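Local atomic coordinates of succinylglutamate desuccinylase/aspartoacylase (Shewanella frigidimarina, PDB entry 3LWU), a protein that probably acts as a zinc-dependent hydrolase of the succinylglutamate desuccinylase/aspartoacylase family, its exact substrate not established. Residues A[207-215]-A[280-288]; A[321-329]-A[361-369]. One frame throughout, in Å; residues are numbered along the deposited sequence. Where two conformers were deposited one is given.

Contact 1: residues A[207-215]-A[280-288]; sequences DIDAARFFS and GILAYLSHR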
loop_
_atom_site.group_PDB
_atom_site.type_symbol
_atom_site.label_atom_id
_atom_site.label_comp_id
_atom_site.label_asym_id
_atom_site.label_seq_id
_atom_site.Cartn_x
_atom_site.Cartn_y
_atom_site.Cartn_z
ATOM N N ASP A 207 3.663 -39.348 -5.736
ATOM C CA ASP A 207 3.807 -39.079 -7.168
ATOM C C ASP A 207 5.202 -38.600 -7.519
ATOM O O ASP A 207 5.404 -37.936 -8.517
ATOM C CB ASP A 207 2.783 -38.032 -7.588
ATOM C CG ASP A 207 2.133 -38.348 -8.932
ATOM O OD1 ASP A 207 2.599 -39.269 -9.685
ATOM O OD2 ASP A 207 1.122 -37.678 -9.231
ATOM N N ILE A 208 6.181 -38.987 -6.712
ATOM C CA ILE A 208 7.542 -38.529 -6.897
ATOM C C ILE A 208 8.072 -38.939 -8.272
ATOM O O ILE A 208 8.844 -38.210 -8.887
ATOM C CB ILE A 208 8.455 -39.024 -5.729
ATOM C CG1 ILE A 208 9.785 -38.267 -5.735
ATOM C CG2 ILE A 208 8.660 -40.556 -5.770
ATOM C CD1 ILE A 208 9.627 -36.675 -5.738
ATOM N N ASP A 209 7.601 -40.082 -8.759
ATOM C CA ASP A 209 7.879 -40.596 -10.115
ATOM C C ASP A 209 7.666 -39.545 -11.202
ATOM O O ASP A 209 8.391 -39.470 -12.211
ATOM C CB ASP A 209 6.931 -41.779 -10.398
ATOM C CG ASP A 209 7.068 -42.333 -11.804
ATOM O OD1 ASP A 209 8.006 -43.132 -12.012
ATOM O OD2 ASP A 209 6.242 -41.993 -12.689
ATOM N N ALA A 210 6.619 -38.760 -11.032
ATOM C CA ALA A 210 6.303 -37.747 -12.023
ATOM C C ALA A 210 7.363 -36.630 -12.127
ATOM O O ALA A 210 7.459 -35.969 -13.172
ATOM C CB ALA A 210 4.942 -37.144 -11.727
ATOM N N ALA A 211 8.124 -36.387 -11.055
ATOM C CA ALA A 211 9.038 -35.251 -11.025
ATOM C C ALA A 211 10.073 -35.310 -12.144
ATOM O O ALA A 211 10.458 -34.272 -12.669
ATOM C CB ALA A 211 9.731 -35.101 -9.653
ATOM N N ARG A 212 10.479 -36.499 -12.558
ATOM C CA ARG A 212 11.521 -36.598 -13.584
ATOM C C ARG A 212 11.102 -36.157 -15.017
ATOM O O ARG A 212 11.958 -36.067 -15.934
ATOM C CB ARG A 212 12.151 -38.019 -13.591
ATOM C CG ARG A 212 11.238 -39.141 -13.983
ATOM C CD ARG A 212 11.983 -40.470 -14.136
ATOM N NE ARG A 212 11.144 -41.445 -14.845
ATOM C CZ ARG A 212 10.106 -42.082 -14.296
ATOM N NH1 ARG A 212 9.795 -41.878 -13.016
ATOM N NH2 ARG A 212 9.370 -42.935 -15.015
ATOM N N PHE A 213 9.811 -35.880 -15.219
ATOM C CA PHE A 213 9.314 -35.507 -16.546
ATOM C C PHE A 213 9.325 -34.013 -16.775
ATOM O O PHE A 213 9.494 -33.561 -17.911
ATOM C CB PHE A 213 7.928 -36.089 -16.776
ATOM C CG PHE A 213 7.929 -37.591 -16.871
ATOM C CD1 PHE A 213 8.232 -38.213 -18.068
ATOM C CD2 PHE A 213 7.703 -38.369 -15.749
ATOM C CE1 PHE A 213 8.278 -39.584 -18.168
ATOM C CE2 PHE A 213 7.735 -39.747 -15.837
ATOM C CZ PHE A 213 8.028 -40.354 -17.055
ATOM N N PHE A 214 9.159 -33.250 -15.699
ATOM C CA PHE A 214 9.224 -31.820 -15.789
ATOM C C PHE A 214 10.667 -31.401 -15.943
ATOM O O PHE A 214 11.574 -32.210 -15.704
ATOM C CB PHE A 214 8.578 -31.172 -14.568
ATOM C CG PHE A 214 7.127 -31.506 -14.411
ATOM C CD1 PHE A 214 6.183 -30.885 -15.180
ATOM C CD2 PHE A 214 6.711 -32.468 -13.499
ATOM C CE1 PHE A 214 4.823 -31.188 -15.041
ATOM C CE2 PHE A 214 5.356 -32.774 -13.363
ATOM C CZ PHE A 214 4.424 -32.123 -14.120
ATOM N N SER A 215 10.886 -30.162 -16.394
ATOM C CA SER A 215 12.252 -29.658 -16.633
ATOM C C SER A 215 12.653 -28.817 -15.425
ATOM O O SER A 215 12.902 -27.626 -15.532
ATOM C CB SER A 215 12.292 -28.837 -17.915
ATOM O OG SER A 215 11.934 -29.622 -19.042
ATOM N N GLY A 280 8.780 -29.353 -20.882
ATOM C CA GLY A 280 8.784 -30.291 -19.746
ATOM C C GLY A 280 7.383 -30.722 -19.343
ATOM O O GLY A 280 7.138 -31.913 -19.098
ATOM N N ILE A 281 6.457 -29.765 -19.297
ATOM C CA ILE A 281 5.057 -30.077 -19.105
ATOM C C ILE A 281 4.558 -31.072 -20.162
ATOM O O ILE A 281 3.873 -32.019 -19.830
ATOM C CB ILE A 281 4.137 -28.811 -19.066
ATOM C CG1 ILE A 281 4.438 -27.973 -17.807
ATOM C CG2 ILE A 281 2.655 -29.234 -19.105
ATOM C CD1 ILE A 281 3.682 -26.570 -17.728
ATOM N N LEU A 282 4.897 -30.834 -21.426
ATOM C CA LEU A 282 4.499 -31.757 -22.497
ATOM C C LEU A 282 5.102 -33.140 -22.334
ATOM O O LEU A 282 4.481 -34.136 -22.684
ATOM C CB LEU A 282 4.862 -31.189 -23.865
ATOM C CG LEU A 282 3.879 -30.132 -24.373
ATOM C CD1 LEU A 282 4.487 -29.383 -25.567
ATOM C CD2 LEU A 282 2.547 -30.780 -24.807
ATOM N N ALA A 283 6.317 -33.198 -21.809
ATOM C CA ALA A 283 6.930 -34.477 -21.503
ATOM C C ALA A 283 6.027 -35.210 -20.529
ATOM O O ALA A 283 5.721 -36.371 -20.748
ATOM C CB ALA A 283 8.339 -34.304 -20.934
ATOM N N TYR A 284 5.563 -34.545 -19.474
ATOM C CA TYR A 284 4.676 -35.239 -18.519
ATOM C C TYR A 284 3.315 -35.646 -19.117
ATOM O O TYR A 284 2.836 -36.781 -18.886
ATOM C CB TYR A 284 4.474 -34.420 -17.231
ATOM C CG TYR A 284 3.582 -35.118 -16.244
ATOM C CD1 TYR A 284 3.995 -36.285 -15.601
ATOM C CD2 TYR A 284 2.321 -34.646 -15.976
ATOM C CE1 TYR A 284 3.175 -36.931 -14.709
ATOM C CE2 TYR A 284 1.498 -35.278 -15.085
ATOM C CZ TYR A 284 1.915 -36.418 -14.451
ATOM O OH TYR A 284 1.063 -37.067 -13.575
ATOM N N LEU A 285 2.688 -34.734 -19.871
ATOM C CA LEU A 285 1.399 -35.020 -20.512
ATOM C C LEU A 285 1.554 -36.162 -21.505
ATOM O O LEU A 285 0.684 -37.027 -21.633
ATOM C CB LEU A 285 0.841 -33.774 -21.232
ATOM C CG LEU A 285 0.500 -32.575 -20.346
ATOM C CD1 LEU A 285 -0.229 -31.479 -21.140
ATOM C CD2 LEU A 285 -0.273 -32.996 -19.104
ATOM N N SER A 286 2.675 -36.195 -22.204
ATOM C CA SER A 286 2.956 -37.331 -23.083
ATOM C C SER A 286 2.968 -38.624 -22.292
ATOM O O SER A 286 2.239 -39.560 -22.600
ATOM C CB SER A 286 4.305 -37.159 -23.784
ATOM O OG SER A 286 4.563 -38.254 -24.651
ATOM N N HIS A 287 3.822 -38.688 -21.284
ATOM C CA HIS A 287 3.941 -39.902 -20.447
ATOM C C HIS A 287 2.586 -40.368 -19.904
ATOM O O HIS A 287 2.349 -41.554 -19.745
ATOM C CB HIS A 287 4.886 -39.602 -19.278
ATOM C CG HIS A 287 4.879 -40.635 -18.193
ATOM N ND1 HIS A 287 5.414 -41.896 -18.360
ATOM C CD2 HIS A 287 4.449 -40.570 -16.911
ATOM C CE1 HIS A 287 5.277 -42.579 -17.236
ATOM N NE2 HIS A 287 4.700 -41.795 -16.338
ATOM N N ARG A 288 1.706 -39.424 -19.602
ATOM C CA ARG A 288 0.377 -39.753 -19.098
ATOM C C ARG A 288 -0.644 -40.049 -20.189
ATOM O O ARG A 288 -1.795 -40.352 -19.866
ATOM C CB ARG A 288 -0.168 -38.644 -18.187
ATOM C CG ARG A 288 0.611 -38.450 -16.855
ATOM C CD ARG A 288 0.606 -39.713 -15.968
ATOM N NE ARG A 288 -0.749 -40.218 -15.772
ATOM C CZ ARG A 288 -1.605 -39.765 -14.853
ATOM N NH1 ARG A 288 -1.271 -38.782 -14.021
ATOM N NH2 ARG A 288 -2.818 -40.290 -14.767
HETATM O O HOH W 1 1.933 -39.095 -12.412
HETATM O O HOH W 2 4.060 -40.781 -13.389
#

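Contact 2: residues A[321-329]-A[361-369]; sequences IEYCASVGE and CVPILHFAS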
loop_
_atom_site.group_PDB
_atom_site.type_symbol
_atom_site.label_atom_id
_atom_site.label_comp_id
_atom_site.label_asym_id
_atom_site.label_seq_id
_atom_site.Cartn_x
_atom_site.Cartn_y
_atom_site.Cartn_z
ATOM N N ILE A 321 21.193 -5.568 2.257
ATOM C CA ILE A 321 21.591 -6.897 1.940
ATOM C C ILE A 321 22.153 -7.094 0.533
ATOM O O ILE A 321 21.519 -6.733 -0.474
ATOM C CB ILE A 321 20.403 -7.853 2.084
ATOM C CG1 ILE A 321 19.811 -7.740 3.487
ATOM C CG2 ILE A 321 20.867 -9.333 1.831
ATOM C CD1 ILE A 321 20.773 -8.205 4.569
ATOM N N GLU A 322 23.348 -7.694 0.506
ATOM C CA GLU A 322 23.894 -8.249 -0.719
ATOM C C GLU A 322 23.738 -9.773 -0.706
ATOM O O GLU A 322 24.168 -10.464 0.217
ATOM C CB GLU A 322 25.363 -7.851 -0.953
ATOM C CG GLU A 322 25.862 -8.303 -2.345
ATOM C CD GLU A 322 27.138 -7.616 -2.809
ATOM O OE1 GLU A 322 27.538 -6.588 -2.229
ATOM O OE2 GLU A 322 27.744 -8.121 -3.766
ATOM N N TYR A 323 23.062 -10.279 -1.737
ATOM C CA TYR A 323 22.730 -11.693 -1.856
ATOM C C TYR A 323 23.888 -12.372 -2.563
ATOM O O TYR A 323 23.998 -12.263 -3.755
ATOM C CB TYR A 323 21.385 -11.884 -2.603
ATOM C CG TYR A 323 20.231 -11.290 -1.807
ATOM C CD1 TYR A 323 19.651 -11.980 -0.766
ATOM C CD2 TYR A 323 19.761 -10.008 -2.076
ATOM C CE1 TYR A 323 18.632 -11.429 -0.011
ATOM C CE2 TYR A 323 18.770 -9.452 -1.331
ATOM C CZ TYR A 323 18.206 -10.157 -0.296
ATOM O OH TYR A 323 17.219 -9.572 0.469
ATOM N N CYS A 324 24.786 -13.007 -1.820
ATOM C CA CYS A 324 25.970 -13.626 -2.402
ATOM C C CYS A 324 25.685 -14.982 -2.996
ATOM O O CYS A 324 26.271 -15.346 -3.988
ATOM C CB CYS A 324 27.063 -13.812 -1.342
ATOM S SG CYS A 324 27.506 -12.301 -0.603
ATOM N N ALA A 325 24.832 -15.775 -2.370
ATOM C CA ALA A 325 24.653 -17.156 -2.835
ATOM C C ALA A 325 23.686 -17.152 -3.986
ATOM O O ALA A 325 22.553 -16.669 -3.853
ATOM C CB ALA A 325 24.126 -18.048 -1.727
ATOM N N SER A 326 24.102 -17.744 -5.094
ATOM C CA SER A 326 23.232 -17.918 -6.268
ATOM C C SER A 326 22.125 -18.938 -6.045
ATOM O O SER A 326 22.361 -20.042 -5.558
ATOM C CB SER A 326 24.067 -18.415 -7.458
ATOM O OG SER A 326 25.030 -17.454 -7.836
ATOM N N VAL A 327 20.919 -18.605 -6.470
ATOM C CA VAL A 327 19.816 -19.557 -6.376
ATOM C C VAL A 327 20.057 -20.740 -7.312
ATOM O O VAL A 327 20.597 -20.564 -8.395
ATOM C CB VAL A 327 18.471 -18.869 -6.667
ATOM C CG1 VAL A 327 18.182 -17.882 -5.551
ATOM C CG2 VAL A 327 18.426 -18.177 -8.126
ATOM N N GLY A 328 19.701 -21.943 -6.876
ATOM C CA GLY A 328 19.865 -23.111 -7.693
ATOM C C GLY A 328 21.248 -23.760 -7.702
ATOM O O GLY A 328 21.427 -24.746 -8.411
ATOM N N GLU A 329 22.212 -23.244 -6.930
ATOM C CA GLU A 329 23.599 -23.775 -6.870
ATOM C C GLU A 329 23.901 -24.254 -5.450
ATOM O O GLU A 329 23.533 -23.567 -4.499
ATOM C CB GLU A 329 24.624 -22.664 -7.171
ATOM C CG GLU A 329 25.201 -22.623 -8.591
ATOM C CD GLU A 329 26.168 -21.451 -8.794
ATOM O OE1 GLU A 329 27.045 -21.219 -7.917
ATOM O OE2 GLU A 329 26.036 -20.757 -9.834
ATOM N N CYS A 361 23.763 -26.570 1.865
ATOM C CA CYS A 361 22.401 -26.395 1.394
ATOM C C CYS A 361 22.390 -26.088 -0.072
ATOM O O CYS A 361 23.440 -25.874 -0.657
ATOM C CB CYS A 361 21.716 -25.290 2.190
ATOM S SG CYS A 361 22.255 -23.600 1.850
ATOM N N VAL A 362 21.194 -26.095 -0.665
ATOM C CA VAL A 362 20.956 -25.494 -1.981
ATOM C C VAL A 362 19.981 -24.346 -1.780
ATOM O O VAL A 362 18.787 -24.573 -1.547
ATOM C CB VAL A 362 20.414 -26.547 -2.990
ATOM C CG1 VAL A 362 20.084 -25.924 -4.324
ATOM C CG2 VAL A 362 21.423 -27.709 -3.162
ATOM N N PRO A 363 20.469 -23.091 -1.854
ATOM C CA PRO A 363 19.552 -21.997 -1.765
ATOM C C PRO A 363 18.596 -21.975 -2.961
ATOM O O PRO A 363 19.047 -22.115 -4.123
ATOM C CB PRO A 363 20.470 -20.755 -1.772
ATOM C CG PRO A 363 21.779 -21.242 -1.365
ATOM C CD PRO A 363 21.851 -22.611 -1.953
ATOM N N ILE A 364 17.292 -21.815 -2.689
ATOM C CA ILE A 364 16.288 -21.893 -3.762
ATOM C C ILE A 364 15.799 -20.527 -4.204
ATOM O O ILE A 364 15.640 -20.291 -5.395
ATOM C CB ILE A 364 15.105 -22.802 -3.361
ATOM C CG1 ILE A 364 15.583 -24.243 -3.300
ATOM C CG2 ILE A 364 13.926 -22.677 -4.338
ATOM C CD1 ILE A 364 16.211 -24.729 -4.650
ATOM N N LEU A 365 15.539 -19.646 -3.240
ATOM C CA LEU A 365 15.007 -18.328 -3.515
ATOM C C LEU A 365 15.451 -17.366 -2.436
ATOM O O LEU A 365 15.791 -17.765 -1.304
ATOM C CB LEU A 365 13.458 -18.356 -3.624
ATOM C CG LEU A 365 12.670 -18.886 -2.438
ATOM C CD1 LEU A 365 12.290 -17.758 -1.436
ATOM C CD2 LEU A 365 11.388 -19.643 -2.879
ATOM N N HIS A 366 15.459 -16.091 -2.796
ATOM C CA HIS A 366 15.675 -15.046 -1.810
ATOM C C HIS A 366 14.726 -13.868 -1.966
ATOM O O HIS A 366 14.055 -13.711 -2.976
ATOM C CB HIS A 366 17.158 -14.595 -1.759
ATOM C CG HIS A 366 17.639 -13.812 -2.939
ATOM N ND1 HIS A 366 17.341 -12.475 -3.136
ATOM C CD2 HIS A 366 18.482 -14.159 -3.949
ATOM C CE1 HIS A 366 17.954 -12.045 -4.232
ATOM N NE2 HIS A 366 18.648 -13.050 -4.752
ATOM N N PHE A 367 14.727 -13.022 -0.945
ATOM C CA PHE A 367 13.890 -11.839 -0.850
ATOM C C PHE A 367 14.188 -10.850 -1.973
ATOM O O PHE A 367 15.347 -10.665 -2.373
ATOM C CB PHE A 367 14.175 -11.220 0.527
ATOM C CG PHE A 367 13.214 -10.156 0.950
ATOM C CD1 PHE A 367 11.878 -10.446 1.152
ATOM C CD2 PHE A 367 13.661 -8.898 1.225
ATOM C CE1 PHE A 367 10.999 -9.457 1.555
ATOM C CE2 PHE A 367 12.785 -7.930 1.645
ATOM C CZ PHE A 367 11.453 -8.219 1.816
ATOM N N ALA A 368 13.137 -10.229 -2.498
ATOM C CA ALA A 368 13.227 -9.369 -3.687
ATOM C C ALA A 368 13.716 -7.961 -3.402
ATOM O O ALA A 368 13.900 -7.196 -4.309
ATOM C CB ALA A 368 11.844 -9.258 -4.366
ATOM N N SER A 369 13.871 -7.577 -2.151
ATOM C CA SER A 369 14.355 -6.223 -1.838
ATOM C C SER A 369 15.703 -6.340 -1.113
ATOM O O SER A 369 16.020 -7.383 -0.550
ATOM C CB SER A 369 13.327 -5.518 -0.962
ATOM O OG SER A 369 13.800 -4.302 -0.419
#

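Contact 1: residues A[207-215]-A[280-288]
The phenolic oxygen of Tyr-284, on helix 271-287, is held from several directions. Water 1, lying in the plane of the tyrosine ring, joins it to Asp-207 of the facing loop, donating to OD1 over 2.8 Å. From its own side, Arg-288 NH1 donates to Tyr-284 OH at 2.9 Å, with the oxygen in the guanidinium plane. Ser-257 OG bonds Asp-207 OD2 and, weakly, the phenol.

The tyrosine ring is covered on both faces, by Arg-288 CG and by Phe-214, whose CZ is 3.8 Å from Tyr-284 CG, although the two rings are slid apart and barely overlap. Ala-210 CB adds a contact to Tyr-284 CE1 at 3.5 Å. Phe-259 meets both Phe-214 and Tyr-284 edge-to-face.

A second aromatic pair, Phe-213 with the exposed His-287, lies about one helical turn on. With CG opposite the backbone N (chi1 168°), the imidazole of His-287 is laid over Phe-213 in an offset stack, centroids 4.0 Å apart and planes at 19°. Phe-213 CZ sits above the middle of the imidazole, while His-287 CB covers the phenyl face in a CH-pi contact.

Gly-280 lets Ser-215 OG approach to 3.3 Å from its CA; a beta carbon would collide with that hydroxyl. The loop between strands 196-204 and 218-222 thus meets helix 271-287 in the catalytic domain, Phe-214 and Tyr-284 also touching Leu-189 and Ile-187 of strand 187-194. In this worked example aromatic faces supply the area, while a water bridges Tyr-284 and Asp-207, whose polar ends are also held by Arg-288 and Ser-257.

Contact 2: residues A[321-329]-A[361-369]
Where Val-327 and Ile-364 bring their CA atoms to 5.0 Å, the type II turn Ser-326 to Glu-329 rests on strand 362-366, and Gly-328 N donates to Pro-363 O at 2.8 Å in a bond of 165° at the hydrogen. Gly-328 occupies the third turn position with a positive phi, where glycine is favoured. Beside this bond Val-327 lays CB against Ile-364 O, and Ala-325 CB meets Pro-363 CG.

At the other end Tyr-323 and His-366 form an offset stack, centroids 3.8 Å apart and planes at 10°. His-366 ND1 lies over the centre of the phenol ring, and Ile-321 CG2 covers the opposite face; Tyr-323 CB in turn sits over the imidazole. The strand beneath carries a classic beta bulge, Ile-364 and Leu-365 both facing Lys-380 of strand 377-382. Strand 319-323 belongs to a four-stranded antiparallel sheet, whereas strand 362-366 pairs with strands 196-204 and 377-382, so the contact joins separate groups of strands.

His-366 holds CG between its backbone N and carbonyl carbon (chi1 71°), from where ND1 donates to Phe-367 O at 2.8 Å and fixes the turn of the imidazole. Tyr-323 OH donates to Ser-369 O at 2.7 Å, nearly in line with the carbonyl, while passing Phe-367 CB. Were Tyr-323 an alanine, Ser-369 O would probably lose this donor and the imidazole of His-366 the flat partner on that face. The same loop meets the second subunit: Ser-369 OG bonds Glu-267 of that chain, and Ala-368 N bonds its Glu-106.

How the contacts relate
Contact 1 closes along the chain before contact 2 opens, and the two do not touch: their centres lie 27 Å apart and their nearest atoms about 11 Å. Strand 196-204 connects them, since it leads into the loop of residues 207-215 and pairs antiparallel with strand 362-366. Neither supplies a ligand to the zinc site of His-63, Glu-66 and His-192, though both lie near it. The Ile-281 side chain of contact 1 is about 11 Å from that of His-192; the Leu-365 side chain of contact 2 is about 9 Å from the zinc ion and about 3 Å from an unidentified molecule, probably from the crystallisation liquor, which may mark a pocket near the metal.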